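Local coordinates for protein monovalent Na+/H+ antiporter subunit A (Dietzia sp. DQ12-45-1b, PDB 7D3U) that probably exchanges sodium or other monovalent cations for protons across the cell membrane, as one subunit of the multi-subunit Mrp antiporter complex, at residues T274-A279 / V409-F414; I307-P312 / K389-A394; P376-F381 / L465-G470; G380-E385 / F496-G501; F414-S419 / L515-V520. One frame throughout, in Å; residues are numbered along the deposited sequence.

Contact 1: residues T274-A279 / V409-F414; sequences TAVLGA and VFAATF
The methyl group of Ala279 lies against the start of the Phe414 side chain, with CB to CB at 3.5 Å. The same methyl also reaches the backbone, 3.8 Å from Ala411 O. One turn back, Ala411 CB points at helix 261-284 and meets two residues there. Ala275 CB is 4.2 Å from Ala411 CB. Val276 CG2 sits at the same distance, 4.2 Å, from Ala411 CB. Val276 has CG1 anti to its backbone N (chi1 -177°), which leaves CG2 beside that N as the branch that does the touching. Phe414 takes part here through CB; its CG is anti to the carbonyl carbon. The side-chain contacts are all apolar. Three alanines let the chains come close: the CA atoms of Val276 and Ala411 are 4.8 Å apart. The axes of the two short segments approach to 8.6 Å, with a crossing angle of 22°. Thr413 turns its hydroxyl to its own helix, where OG1 donates to Val409 O. Helix 288-308 adds Phe302 against Ala411 and Ser298 against Ala279. Both segments belong to the transmembrane helix bundle of the complex I/Mrp antiporter family, packed here at a shallow angle over alanines.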
# COMPACT_ATOMS: atom_id res chain seq x y z
N THR B 274 -5.48 41.42 -25.19
CA THR B 274 -4.47 40.60 -25.85
C THR B 274 -4.23 41.04 -27.28
O THR B 274 -3.12 40.89 -27.79
CB THR B 274 -4.85 39.12 -25.79
OG1 THR B 274 -3.74 38.33 -26.25
CG2 THR B 274 -6.03 38.83 -26.67
N ALA B 275 -5.23 41.65 -27.94
CA ALA B 275 -4.99 42.19 -29.27
C ALA B 275 -3.99 43.33 -29.22
O ALA B 275 -3.02 43.36 -29.98
CB ALA B 275 -6.31 42.65 -29.89
N VAL B 276 -4.20 44.28 -28.30
CA VAL B 276 -3.29 45.41 -28.18
C VAL B 276 -1.90 44.93 -27.75
O VAL B 276 -0.89 45.31 -28.35
CB VAL B 276 -3.85 46.46 -27.20
CG1 VAL B 276 -2.93 47.66 -27.14
CG2 VAL B 276 -5.23 46.88 -27.63
N LEU B 277 -1.84 44.10 -26.72
CA LEU B 277 -0.57 43.62 -26.20
C LEU B 277 0.01 42.46 -27.00
O LEU B 277 0.98 41.85 -26.57
CB LEU B 277 -0.73 43.21 -24.73
CG LEU B 277 -1.24 44.31 -23.80
CD1 LEU B 277 -1.29 43.82 -22.37
CD2 LEU B 277 -0.39 45.56 -23.92
N GLY B 278 -0.59 42.11 -28.13
CA GLY B 278 0.05 41.20 -29.05
C GLY B 278 0.57 41.98 -30.23
O GLY B 278 1.68 41.73 -30.71
N ALA B 279 -0.21 42.96 -30.69
CA ALA B 279 0.26 43.82 -31.77
C ALA B 279 1.48 44.63 -31.33
O ALA B 279 2.44 44.77 -32.09
CB ALA B 279 -0.87 44.74 -32.23
N VAL B 409 -9.11 50.27 -33.19
CA VAL B 409 -8.36 51.10 -34.13
C VAL B 409 -6.90 51.20 -33.70
O VAL B 409 -5.99 51.19 -34.54
CB VAL B 409 -9.02 52.48 -34.30
CG1 VAL B 409 -8.20 53.40 -35.17
CG2 VAL B 409 -10.42 52.33 -34.86
N PHE B 410 -6.64 51.24 -32.39
CA PHE B 410 -5.26 51.20 -31.91
C PHE B 410 -4.61 49.87 -32.25
O PHE B 410 -3.47 49.82 -32.74
CB PHE B 410 -5.23 51.43 -30.40
CG PHE B 410 -5.01 52.86 -30.00
CD1 PHE B 410 -6.06 53.76 -29.97
CD2 PHE B 410 -3.75 53.30 -29.65
CE1 PHE B 410 -5.86 55.08 -29.60
CE2 PHE B 410 -3.54 54.61 -29.27
CZ PHE B 410 -4.59 55.50 -29.25
N ALA B 411 -5.32 48.78 -31.99
CA ALA B 411 -4.77 47.46 -32.27
C ALA B 411 -4.50 47.28 -33.76
O ALA B 411 -3.47 46.71 -34.15
CB ALA B 411 -5.71 46.37 -31.76
N ALA B 412 -5.38 47.79 -34.62
CA ALA B 412 -5.17 47.67 -36.06
C ALA B 412 -4.07 48.59 -36.55
O ALA B 412 -3.35 48.25 -37.50
CB ALA B 412 -6.47 47.95 -36.81
N THR B 413 -3.90 49.76 -35.92
CA THR B 413 -2.74 50.59 -36.22
C THR B 413 -1.45 49.84 -35.95
O THR B 413 -0.55 49.79 -36.79
CB THR B 413 -2.79 51.88 -35.39
OG1 THR B 413 -4.14 52.34 -35.30
CG2 THR B 413 -1.93 52.93 -36.02
N PHE B 414 -1.35 49.24 -34.76
CA PHE B 414 -0.14 48.49 -34.44
C PHE B 414 0.02 47.27 -35.34
O PHE B 414 1.16 46.88 -35.66
CB PHE B 414 -0.14 48.09 -32.97
CG PHE B 414 0.04 49.25 -32.03
CD1 PHE B 414 1.12 50.10 -32.17
CD2 PHE B 414 -0.86 49.48 -31.01
CE1 PHE B 414 1.29 51.17 -31.31
CE2 PHE B 414 -0.69 50.54 -30.15
CZ PHE B 414 0.38 51.39 -30.30

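Contact 2: residues I307-P312 / K389-A394; sequences IGVGTP and KSMLDA
Val309 is the hub of this contact, and its two methyls divide the work. CG1, anti to the backbone N, faces Ser390 of helix 379-391, 3.7 Å from Ser390 O and 3.8 Å from Ser390 OG. CG2, anti to the carbonyl carbon, meets Met391 CG at 4.0 Å and Ala394 CB also at 4.0 Å. The Val309 and Met391 side chains cross at about a right angle. An alanine at Val309 would remove both methyls and would probably loosen the packing against Ser390, Met391 and Ala394. Two residues on, Thr311 OG1 comes within 3.6 Å of Asp393 OD1. Both side chains hold their first branch between the backbone N and the carbonyl carbon, and they cross obliquely. Turns set these groups in place. Gly310 leaves the helix with positive phi (66°), a conformation that favours glycine. Thr311 then takes the N-cap position of helix 312-341. On the other side, a type I turn from Met391 to Ala394 brings Asp393 and Ala394 round to the valine. Leu404 of helix 402-423 touches Val309, Met391 and Ala394. The chemistry is thus mixed: CG2 of the valine makes the apolar contacts, while CG1 packs on the oxygens of the serine. Asp393 and Thr311 form a polar edge beside them.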
# COMPACT_ATOMS: atom_id res chain seq x y z
N ILE B 307 -16.16 38.20 -31.43
CA ILE B 307 -17.10 37.15 -31.06
C ILE B 307 -17.86 37.54 -29.80
O ILE B 307 -19.09 37.41 -29.73
CB ILE B 307 -16.37 35.81 -30.88
CG1 ILE B 307 -16.11 35.15 -32.23
CG2 ILE B 307 -17.17 34.87 -29.99
CD1 ILE B 307 -15.21 33.95 -32.16
N GLY B 308 -17.14 38.03 -28.79
CA GLY B 308 -17.76 38.49 -27.57
C GLY B 308 -18.72 39.64 -27.76
O GLY B 308 -19.54 39.90 -26.89
N VAL B 309 -18.60 40.36 -28.88
CA VAL B 309 -19.64 41.33 -29.23
C VAL B 309 -21.01 40.65 -29.23
O VAL B 309 -21.99 41.19 -28.72
CB VAL B 309 -19.33 41.99 -30.59
CG1 VAL B 309 -20.57 42.66 -31.15
CG2 VAL B 309 -18.21 42.99 -30.44
N GLY B 310 -21.08 39.45 -29.79
CA GLY B 310 -22.25 38.59 -29.66
C GLY B 310 -23.52 39.09 -30.32
O GLY B 310 -24.58 39.12 -29.69
N THR B 311 -23.43 39.49 -31.58
CA THR B 311 -24.57 39.89 -32.38
C THR B 311 -24.46 39.22 -33.73
O THR B 311 -23.36 38.83 -34.15
CB THR B 311 -24.65 41.42 -32.54
OG1 THR B 311 -23.51 41.88 -33.27
CG2 THR B 311 -24.71 42.11 -31.19
N PRO B 312 -25.58 39.03 -34.44
CA PRO B 312 -25.51 38.41 -35.77
C PRO B 312 -24.55 39.10 -36.72
O PRO B 312 -23.92 38.43 -37.54
CB PRO B 312 -26.96 38.51 -36.27
CG PRO B 312 -27.77 38.49 -35.03
CD PRO B 312 -26.97 39.25 -34.01
N LYS B 389 -17.27 47.30 -38.18
CA LYS B 389 -18.71 47.51 -38.23
C LYS B 389 -19.43 46.72 -37.15
O LYS B 389 -20.44 47.18 -36.60
CB LYS B 389 -19.24 47.13 -39.62
CG LYS B 389 -20.66 46.61 -39.67
CD LYS B 389 -21.04 46.24 -41.09
CE LYS B 389 -22.32 45.43 -41.14
NZ LYS B 389 -23.44 46.13 -40.45
N SER B 390 -18.91 45.54 -36.81
CA SER B 390 -19.53 44.73 -35.76
C SER B 390 -19.27 45.33 -34.38
O SER B 390 -20.19 45.46 -33.57
CB SER B 390 -19.00 43.30 -35.83
OG SER B 390 -19.55 42.52 -34.79
N MET B 391 -18.02 45.69 -34.10
CA MET B 391 -17.66 46.17 -32.77
C MET B 391 -18.32 47.49 -32.41
O MET B 391 -18.38 47.84 -31.23
CB MET B 391 -16.14 46.30 -32.66
CG MET B 391 -15.41 44.99 -32.48
SD MET B 391 -13.62 45.18 -32.51
CE MET B 391 -13.10 43.50 -32.20
N LEU B 392 -18.80 48.24 -33.40
CA LEU B 392 -19.38 49.55 -33.12
C LEU B 392 -20.69 49.46 -32.35
O LEU B 392 -21.09 50.45 -31.73
CB LEU B 392 -19.61 50.31 -34.43
CG LEU B 392 -18.39 51.02 -35.01
CD1 LEU B 392 -18.83 52.13 -35.94
CD2 LEU B 392 -17.50 51.56 -33.91
N ASP B 393 -21.36 48.31 -32.36
CA ASP B 393 -22.59 48.11 -31.61
C ASP B 393 -22.39 47.06 -30.53
O ASP B 393 -23.27 46.24 -30.26
CB ASP B 393 -23.74 47.73 -32.54
CG ASP B 393 -23.39 46.60 -33.48
OD1 ASP B 393 -23.05 45.49 -33.00
OD2 ASP B 393 -23.45 46.81 -34.71
N ALA B 394 -21.22 47.07 -29.90
CA ALA B 394 -20.93 46.13 -28.83
C ALA B 394 -21.85 46.39 -27.63
O ALA B 394 -22.33 47.51 -27.44
CB ALA B 394 -19.47 46.25 -28.40

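Contact 3: residues P376-F381 / L465-G470; sequences PPLLGF and LGLVLG
The two backbones are in contact, with Leu379 CA only 3.7 Å from Gly470 CA, where the loop before helix 379-391 meets helix 457-471. The turn that leads in is an inverse gamma turn centred on Pro377, closed by Leu378 N donating to Pro376 O. Gly470 makes the close approach possible. A side chain there would point at the other segment and run into the peptide between Leu378 and Leu379. Instead, Gly470 CA makes a CA-H...O contact with Leu378 O at 3.3 Å, with 131° at the hydrogen. Leu378 starts off away from helix 457-471, but its end bends back. Its CD1 rests 3.7 Å from Leu467 N, and its CD2 is 4.1 Å from Leu467 CD1, the two side chains crossing obliquely. Leu467, with CG anti to the backbone N, sends that same CD1 to within 3.2 Å of Pro377 O. Leu379 works on the next part of the surface. Its CB lies 3.2 Å from Gly466 O, and its CD2 is 4.0 Å from Leu469 CB. Leu379 and Leu469 run side by side and point the same way. Segment 376-381 runs from the loop after helix 362-373 into the start of helix 379-391, a helix pair consistent with the broken transmembrane helix known from antiporter-like subunits of complex I. Leu327 of helix 312-341 touches both Leu379 and Leu469. Leu367 of helix 362-373 touches both Leu378 and Leu467.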
# COMPACT_ATOMS: atom_id res chain seq x y z
N PRO B 376 -6.71 47.68 -48.83
CA PRO B 376 -8.06 47.62 -49.42
C PRO B 376 -8.25 46.43 -50.36
O PRO B 376 -9.14 45.60 -50.12
CB PRO B 376 -8.18 48.96 -50.17
CG PRO B 376 -7.32 49.88 -49.38
CD PRO B 376 -6.16 49.05 -48.89
N PRO B 377 -7.45 46.28 -51.43
CA PRO B 377 -7.80 45.26 -52.42
C PRO B 377 -7.42 43.85 -52.01
O PRO B 377 -6.89 43.09 -52.82
CB PRO B 377 -7.01 45.71 -53.66
CG PRO B 377 -5.76 46.24 -53.07
CD PRO B 377 -6.12 46.85 -51.73
N LEU B 378 -7.71 43.49 -50.76
CA LEU B 378 -7.39 42.17 -50.23
C LEU B 378 -8.60 41.62 -49.49
O LEU B 378 -9.66 42.25 -49.44
CB LEU B 378 -6.17 42.22 -49.30
CG LEU B 378 -4.81 41.77 -49.86
CD1 LEU B 378 -4.87 40.33 -50.33
CD2 LEU B 378 -4.33 42.68 -50.98
N LEU B 379 -8.44 40.44 -48.90
CA LEU B 379 -9.49 39.86 -48.07
C LEU B 379 -9.38 40.32 -46.62
O LEU B 379 -10.40 40.34 -45.91
CB LEU B 379 -9.43 38.33 -48.13
CG LEU B 379 -10.43 37.55 -47.28
CD1 LEU B 379 -11.86 37.87 -47.69
CD2 LEU B 379 -10.17 36.06 -47.37
N GLY B 380 -8.19 40.69 -46.17
CA GLY B 380 -8.04 41.19 -44.82
C GLY B 380 -8.75 42.51 -44.60
O GLY B 380 -9.19 42.80 -43.49
N PHE B 381 -8.89 43.32 -45.65
CA PHE B 381 -9.49 44.64 -45.49
C PHE B 381 -10.99 44.55 -45.30
O PHE B 381 -11.55 45.19 -44.40
CB PHE B 381 -9.18 45.52 -46.69
CG PHE B 381 -10.08 46.71 -46.81
CD1 PHE B 381 -9.98 47.76 -45.92
CD2 PHE B 381 -11.04 46.78 -47.81
CE1 PHE B 381 -10.81 48.86 -46.03
CE2 PHE B 381 -11.87 47.87 -47.92
CZ PHE B 381 -11.76 48.91 -47.03
N LEU B 465 -5.13 33.24 -52.87
CA LEU B 465 -6.53 33.06 -52.50
C LEU B 465 -7.05 34.26 -51.73
O LEU B 465 -8.21 34.66 -51.90
CB LEU B 465 -6.69 31.78 -51.67
CG LEU B 465 -7.09 30.52 -52.44
CD1 LEU B 465 -7.30 29.37 -51.47
CD2 LEU B 465 -8.34 30.78 -53.25
N GLY B 466 -6.21 34.85 -50.87
CA GLY B 466 -6.61 36.07 -50.19
C GLY B 466 -6.98 37.17 -51.16
O GLY B 466 -8.01 37.83 -51.00
N LEU B 467 -6.17 37.37 -52.20
CA LEU B 467 -6.46 38.41 -53.18
C LEU B 467 -7.73 38.10 -53.97
O LEU B 467 -8.61 38.96 -54.10
CB LEU B 467 -5.27 38.57 -54.13
CG LEU B 467 -5.39 39.65 -55.21
CD1 LEU B 467 -5.16 41.03 -54.61
CD2 LEU B 467 -4.42 39.38 -56.34
N VAL B 468 -7.84 36.88 -54.49
CA VAL B 468 -9.00 36.52 -55.31
C VAL B 468 -10.28 36.38 -54.50
O VAL B 468 -11.36 36.35 -55.09
CB VAL B 468 -8.75 35.22 -56.10
CG1 VAL B 468 -7.39 35.25 -56.77
CG2 VAL B 468 -8.89 34.01 -55.19
N LEU B 469 -10.18 36.30 -53.17
CA LEU B 469 -11.37 36.33 -52.33
C LEU B 469 -11.69 37.73 -51.83
O LEU B 469 -12.85 38.00 -51.51
CB LEU B 469 -11.19 35.39 -51.13
CG LEU B 469 -11.38 33.90 -51.43
CD1 LEU B 469 -11.36 33.09 -50.15
CD2 LEU B 469 -12.68 33.68 -52.19
N GLY B 470 -10.69 38.61 -51.75
CA GLY B 470 -10.99 40.01 -51.47
C GLY B 470 -11.63 40.71 -52.65
O GLY B 470 -12.58 41.48 -52.49

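Contact 4: residues G380-E385 / F496-G501; sequences GFVSKE and FGLWHG
This is a mainly apolar contact between a helix and a loop: the irregular chain 496-501, which leads toward helix 504-520, lies along the first turns of helix 379-391. That helix is probably the second half of a discontinuous transmembrane helix, as in antiporter-like subunits of complex I. Leu498 is the wedge. Its backbone has positive phi (59°), and its CB does not point at the helix, but the end of the side chain comes nearer. CG sits at the edge of the Phe381 ring, in its plane, 3.9 Å from Phe381 CD2. CD1 goes to the neighbouring residue, 4.0 Å from Val382 CB. An alanine at Leu498 would lose both of these contacts and would probably leave the loop less firmly seated on the helix. Val382 uses its other flank for Phe496. Its CG2, anti to the backbone N, reaches Phe496 CB at 3.6 Å, and the two side chains cross at about a right angle. The Phe496 ring is itself held from outside, edge-to-face with Trp386 and against Val316 of helix 312-341. One helical turn beyond Phe381, Glu385 brings its OE1 near both Leu498 and the indole, 4.2 Å from Leu498 CA and 4.2 Å from Trp499 CZ3.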
# COMPACT_ATOMS: atom_id res chain seq x y z
N GLY B 380 -8.19 40.69 -46.17
CA GLY B 380 -8.04 41.19 -44.82
C GLY B 380 -8.75 42.51 -44.60
O GLY B 380 -9.19 42.80 -43.49
N PHE B 381 -8.89 43.32 -45.65
CA PHE B 381 -9.49 44.64 -45.49
C PHE B 381 -10.99 44.55 -45.30
O PHE B 381 -11.55 45.19 -44.40
CB PHE B 381 -9.18 45.52 -46.69
CG PHE B 381 -10.08 46.71 -46.81
CD1 PHE B 381 -9.98 47.76 -45.92
CD2 PHE B 381 -11.04 46.78 -47.81
CE1 PHE B 381 -10.81 48.86 -46.03
CE2 PHE B 381 -11.87 47.87 -47.92
CZ PHE B 381 -11.76 48.91 -47.03
N VAL B 382 -11.67 43.78 -46.15
CA VAL B 382 -13.12 43.63 -46.00
C VAL B 382 -13.44 42.97 -44.67
O VAL B 382 -14.39 43.36 -43.99
CB VAL B 382 -13.71 42.86 -47.20
CG1 VAL B 382 -13.01 41.52 -47.38
CG2 VAL B 382 -15.20 42.66 -47.02
N SER B 383 -12.63 42.00 -44.26
CA SER B 383 -12.85 41.34 -42.98
C SER B 383 -12.60 42.29 -41.82
O SER B 383 -13.35 42.28 -40.83
CB SER B 383 -11.95 40.11 -42.87
OG SER B 383 -12.12 39.49 -41.61
N LYS B 384 -11.57 43.13 -41.91
CA LYS B 384 -11.29 44.06 -40.82
C LYS B 384 -12.36 45.14 -40.72
O LYS B 384 -12.76 45.53 -39.62
CB LYS B 384 -9.91 44.69 -41.00
CG LYS B 384 -8.77 43.85 -40.45
CD LYS B 384 -8.23 44.43 -39.17
CE LYS B 384 -6.91 43.79 -38.79
NZ LYS B 384 -7.05 42.32 -38.56
N GLU B 385 -12.85 45.64 -41.86
CA GLU B 385 -13.91 46.63 -41.80
C GLU B 385 -15.22 46.00 -41.35
O GLU B 385 -16.03 46.67 -40.71
CB GLU B 385 -14.07 47.33 -43.16
CG GLU B 385 -14.72 46.50 -44.25
CD GLU B 385 -15.16 47.35 -45.43
OE1 GLU B 385 -15.71 46.78 -46.40
OE2 GLU B 385 -14.95 48.57 -45.39
N PHE B 496 -19.59 40.96 -48.82
CA PHE B 496 -18.17 41.32 -48.78
C PHE B 496 -17.82 41.87 -50.16
O PHE B 496 -17.45 41.11 -51.06
CB PHE B 496 -17.31 40.11 -48.42
CG PHE B 496 -17.87 39.28 -47.30
CD1 PHE B 496 -18.27 39.87 -46.11
CD2 PHE B 496 -17.99 37.91 -47.44
CE1 PHE B 496 -18.78 39.10 -45.09
CE2 PHE B 496 -18.50 37.14 -46.41
CZ PHE B 496 -18.89 37.74 -45.24
N GLY B 497 -17.92 43.18 -50.32
CA GLY B 497 -17.78 43.75 -51.65
C GLY B 497 -16.91 44.99 -51.76
O GLY B 497 -16.77 45.54 -52.86
N LEU B 498 -16.34 45.45 -50.65
CA LEU B 498 -15.49 46.64 -50.64
C LEU B 498 -16.24 47.88 -51.14
O LEU B 498 -15.65 48.75 -51.77
CB LEU B 498 -14.21 46.44 -51.47
CG LEU B 498 -13.07 45.58 -50.92
CD1 LEU B 498 -13.43 44.11 -50.94
CD2 LEU B 498 -11.83 45.83 -51.75
N TRP B 499 -17.54 47.94 -50.88
CA TRP B 499 -18.35 49.04 -51.37
C TRP B 499 -17.83 50.37 -50.85
O TRP B 499 -17.39 50.48 -49.70
CB TRP B 499 -19.81 48.84 -50.96
CG TRP B 499 -20.08 49.09 -49.51
CD1 TRP B 499 -20.41 50.28 -48.92
CD2 TRP B 499 -20.04 48.12 -48.45
NE1 TRP B 499 -20.57 50.11 -47.57
CE2 TRP B 499 -20.35 48.79 -47.25
CE3 TRP B 499 -19.77 46.75 -48.41
CZ2 TRP B 499 -20.40 48.14 -46.03
CZ3 TRP B 499 -19.82 46.10 -47.18
CH2 TRP B 499 -20.14 46.80 -46.01
N HIS B 500 -17.87 51.39 -51.70
CA HIS B 500 -17.40 52.72 -51.31
C HIS B 500 -18.53 53.56 -50.73
O HIS B 500 -18.77 54.69 -51.15
CB HIS B 500 -16.76 53.41 -52.51
CG HIS B 500 -15.72 54.42 -52.12
ND1 HIS B 500 -15.12 55.25 -53.04
CD2 HIS B 500 -15.19 54.74 -50.92
CE1 HIS B 500 -14.25 56.03 -52.42
NE2 HIS B 500 -14.28 55.74 -51.14
N GLY B 501 -19.24 53.00 -49.76
CA GLY B 501 -20.24 53.73 -49.02
C GLY B 501 -19.68 54.20 -47.70
O GLY B 501 -19.36 53.39 -46.83

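Contact 5: residues F414-S419 / L515-V520; sequences FTFAYS and LGIVLV
Phe416 leaves helix 402-423 with CB directed at helix 504-520. CG stands anti to the backbone N (chi1 175°), so the ring extends across to the other helix. CD2 arrives first, 3.4 Å from Gly516 CA. CE2 comes next, 3.3 Å from Ile517 N and 3.6 Å from Ile517 CG1. CZ, the tip, lies 3.7 Å from Ile517 CG1, and the two side chains cross obliquely. Gly516 O is at the edge of the ring, in its plane. The ring fits here because residue 516 is a glycine: a CB on it would clash with Phe416 CD2. This is a crossing of two transmembrane helices over small residues, with Ala417 CA 5.2 Å from Gly516 CA. The axes of the two short segments approach to 8.2 Å and cross at -48°. Ala373 of helix 362-373 also touches Phe416. On the other flank of the crossing, Leu519 points toward helix 402-423 with both methyls engaged. Its CD2 meets Ala417 CB at 3.8 Å. Its CD1 meets the ring of Phe414, 3.6 Å from CE1, and these two side chains cross at about a right angle. The same Leu519 and Phe414 both touch Met283 of helix 261-284.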
# COMPACT_ATOMS: atom_id res chain seq x y z
N PHE B 414 -1.35 49.24 -34.76
CA PHE B 414 -0.14 48.49 -34.44
C PHE B 414 0.02 47.27 -35.34
O PHE B 414 1.16 46.88 -35.66
CB PHE B 414 -0.14 48.09 -32.97
CG PHE B 414 0.04 49.25 -32.03
CD1 PHE B 414 1.12 50.10 -32.17
CD2 PHE B 414 -0.86 49.48 -31.01
CE1 PHE B 414 1.29 51.17 -31.31
CE2 PHE B 414 -0.69 50.54 -30.15
CZ PHE B 414 0.38 51.39 -30.30
N THR B 415 -1.08 46.66 -35.79
CA THR B 415 -0.96 45.49 -36.65
C THR B 415 -0.49 45.89 -38.05
O THR B 415 0.32 45.18 -38.65
CB THR B 415 -2.28 44.71 -36.69
OG1 THR B 415 -2.08 43.46 -37.36
CG2 THR B 415 -3.38 45.46 -37.41
N PHE B 416 -0.94 47.04 -38.55
CA PHE B 416 -0.40 47.55 -39.80
C PHE B 416 1.07 47.90 -39.64
O PHE B 416 1.88 47.64 -40.54
CB PHE B 416 -1.19 48.76 -40.28
CG PHE B 416 -0.62 49.42 -41.50
CD1 PHE B 416 -0.97 48.98 -42.76
CD2 PHE B 416 0.27 50.47 -41.39
CE1 PHE B 416 -0.44 49.58 -43.89
CE2 PHE B 416 0.79 51.08 -42.51
CZ PHE B 416 0.44 50.63 -43.76
N ALA B 417 1.44 48.47 -38.49
CA ALA B 417 2.83 48.79 -38.24
C ALA B 417 3.71 47.55 -38.31
O ALA B 417 4.72 47.53 -39.02
CB ALA B 417 2.98 49.47 -36.88
N TYR B 418 3.32 46.48 -37.60
CA TYR B 418 4.20 45.31 -37.59
C TYR B 418 4.13 44.53 -38.90
O TYR B 418 5.11 43.88 -39.27
CB TYR B 418 3.92 44.42 -36.37
CG TYR B 418 2.69 43.52 -36.39
CD1 TYR B 418 2.54 42.50 -37.33
CD2 TYR B 418 1.72 43.64 -35.41
CE1 TYR B 418 1.44 41.69 -37.32
CE2 TYR B 418 0.62 42.81 -35.39
CZ TYR B 418 0.49 41.84 -36.35
OH TYR B 418 -0.62 41.02 -36.33
N SER B 419 3.02 44.59 -39.64
CA SER B 419 3.01 43.95 -40.95
C SER B 419 3.91 44.70 -41.94
O SER B 419 4.62 44.07 -42.74
CB SER B 419 1.59 43.86 -41.49
OG SER B 419 1.05 45.16 -41.70
N LEU B 515 -2.54 56.30 -39.63
CA LEU B 515 -1.75 56.28 -38.40
C LEU B 515 -0.70 55.18 -38.42
O LEU B 515 0.36 55.34 -37.82
CB LEU B 515 -2.66 56.12 -37.18
CG LEU B 515 -3.27 57.40 -36.61
CD1 LEU B 515 -4.25 58.03 -37.58
CD2 LEU B 515 -3.95 57.10 -35.28
N GLY B 516 -0.94 54.08 -39.14
CA GLY B 516 0.06 53.04 -39.23
C GLY B 516 1.24 53.43 -40.09
O GLY B 516 2.38 53.09 -39.79
N ILE B 517 0.98 54.15 -41.19
CA ILE B 517 2.07 54.70 -41.98
C ILE B 517 2.86 55.71 -41.16
O ILE B 517 4.10 55.69 -41.14
CB ILE B 517 1.53 55.32 -43.28
CG1 ILE B 517 1.13 54.23 -44.27
CG2 ILE B 517 2.56 56.25 -43.90
CD1 ILE B 517 0.64 54.76 -45.60
N VAL B 518 2.15 56.59 -40.45
CA VAL B 518 2.80 57.55 -39.56
C VAL B 518 3.64 56.83 -38.51
O VAL B 518 4.71 57.31 -38.12
CB VAL B 518 1.74 58.46 -38.92
CG1 VAL B 518 2.24 59.06 -37.61
CG2 VAL B 518 1.34 59.56 -39.89
N LEU B 519 3.18 55.66 -38.05
CA LEU B 519 3.91 54.91 -37.04
C LEU B 519 5.15 54.26 -37.62
O LEU B 519 6.23 54.31 -37.02
CB LEU B 519 2.99 53.86 -36.42
CG LEU B 519 3.25 53.45 -34.97
CD1 LEU B 519 1.99 52.87 -34.36
CD2 LEU B 519 4.38 52.45 -34.90
N VAL B 520 5.03 53.63 -38.79
CA VAL B 520 6.16 52.91 -39.36
C VAL B 520 7.22 53.87 -39.87
O VAL B 520 8.40 53.50 -39.94
CB VAL B 520 5.68 51.95 -40.47
CG1 VAL B 520 5.01 52.70 -41.60
CG2 VAL B 520 6.83 51.10 -41.00

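From the N terminus, contact 1 opens on helix 261-284 and contact 2 at the end of helix 288-308. Contacts 3 and 4 both start around the beginning of helix 379-391. Contact 2 closes at the end of that helix, and contact 1 closes later on helix 402-423, so contact 2 lies within its loop. Contact 5 opens at Phe414, which it shares with contact 1. Contact 3 then closes on helix 457-471, contact 4 at 496-501, and contact 5 on helix 504-520. Contacts 3 and 4 cross all three of the others. They touch each other through Leu498, near Pro376 and Gly470. Together the five tie helices 379-391 and 402-423 to earlier and later parts of the bundle.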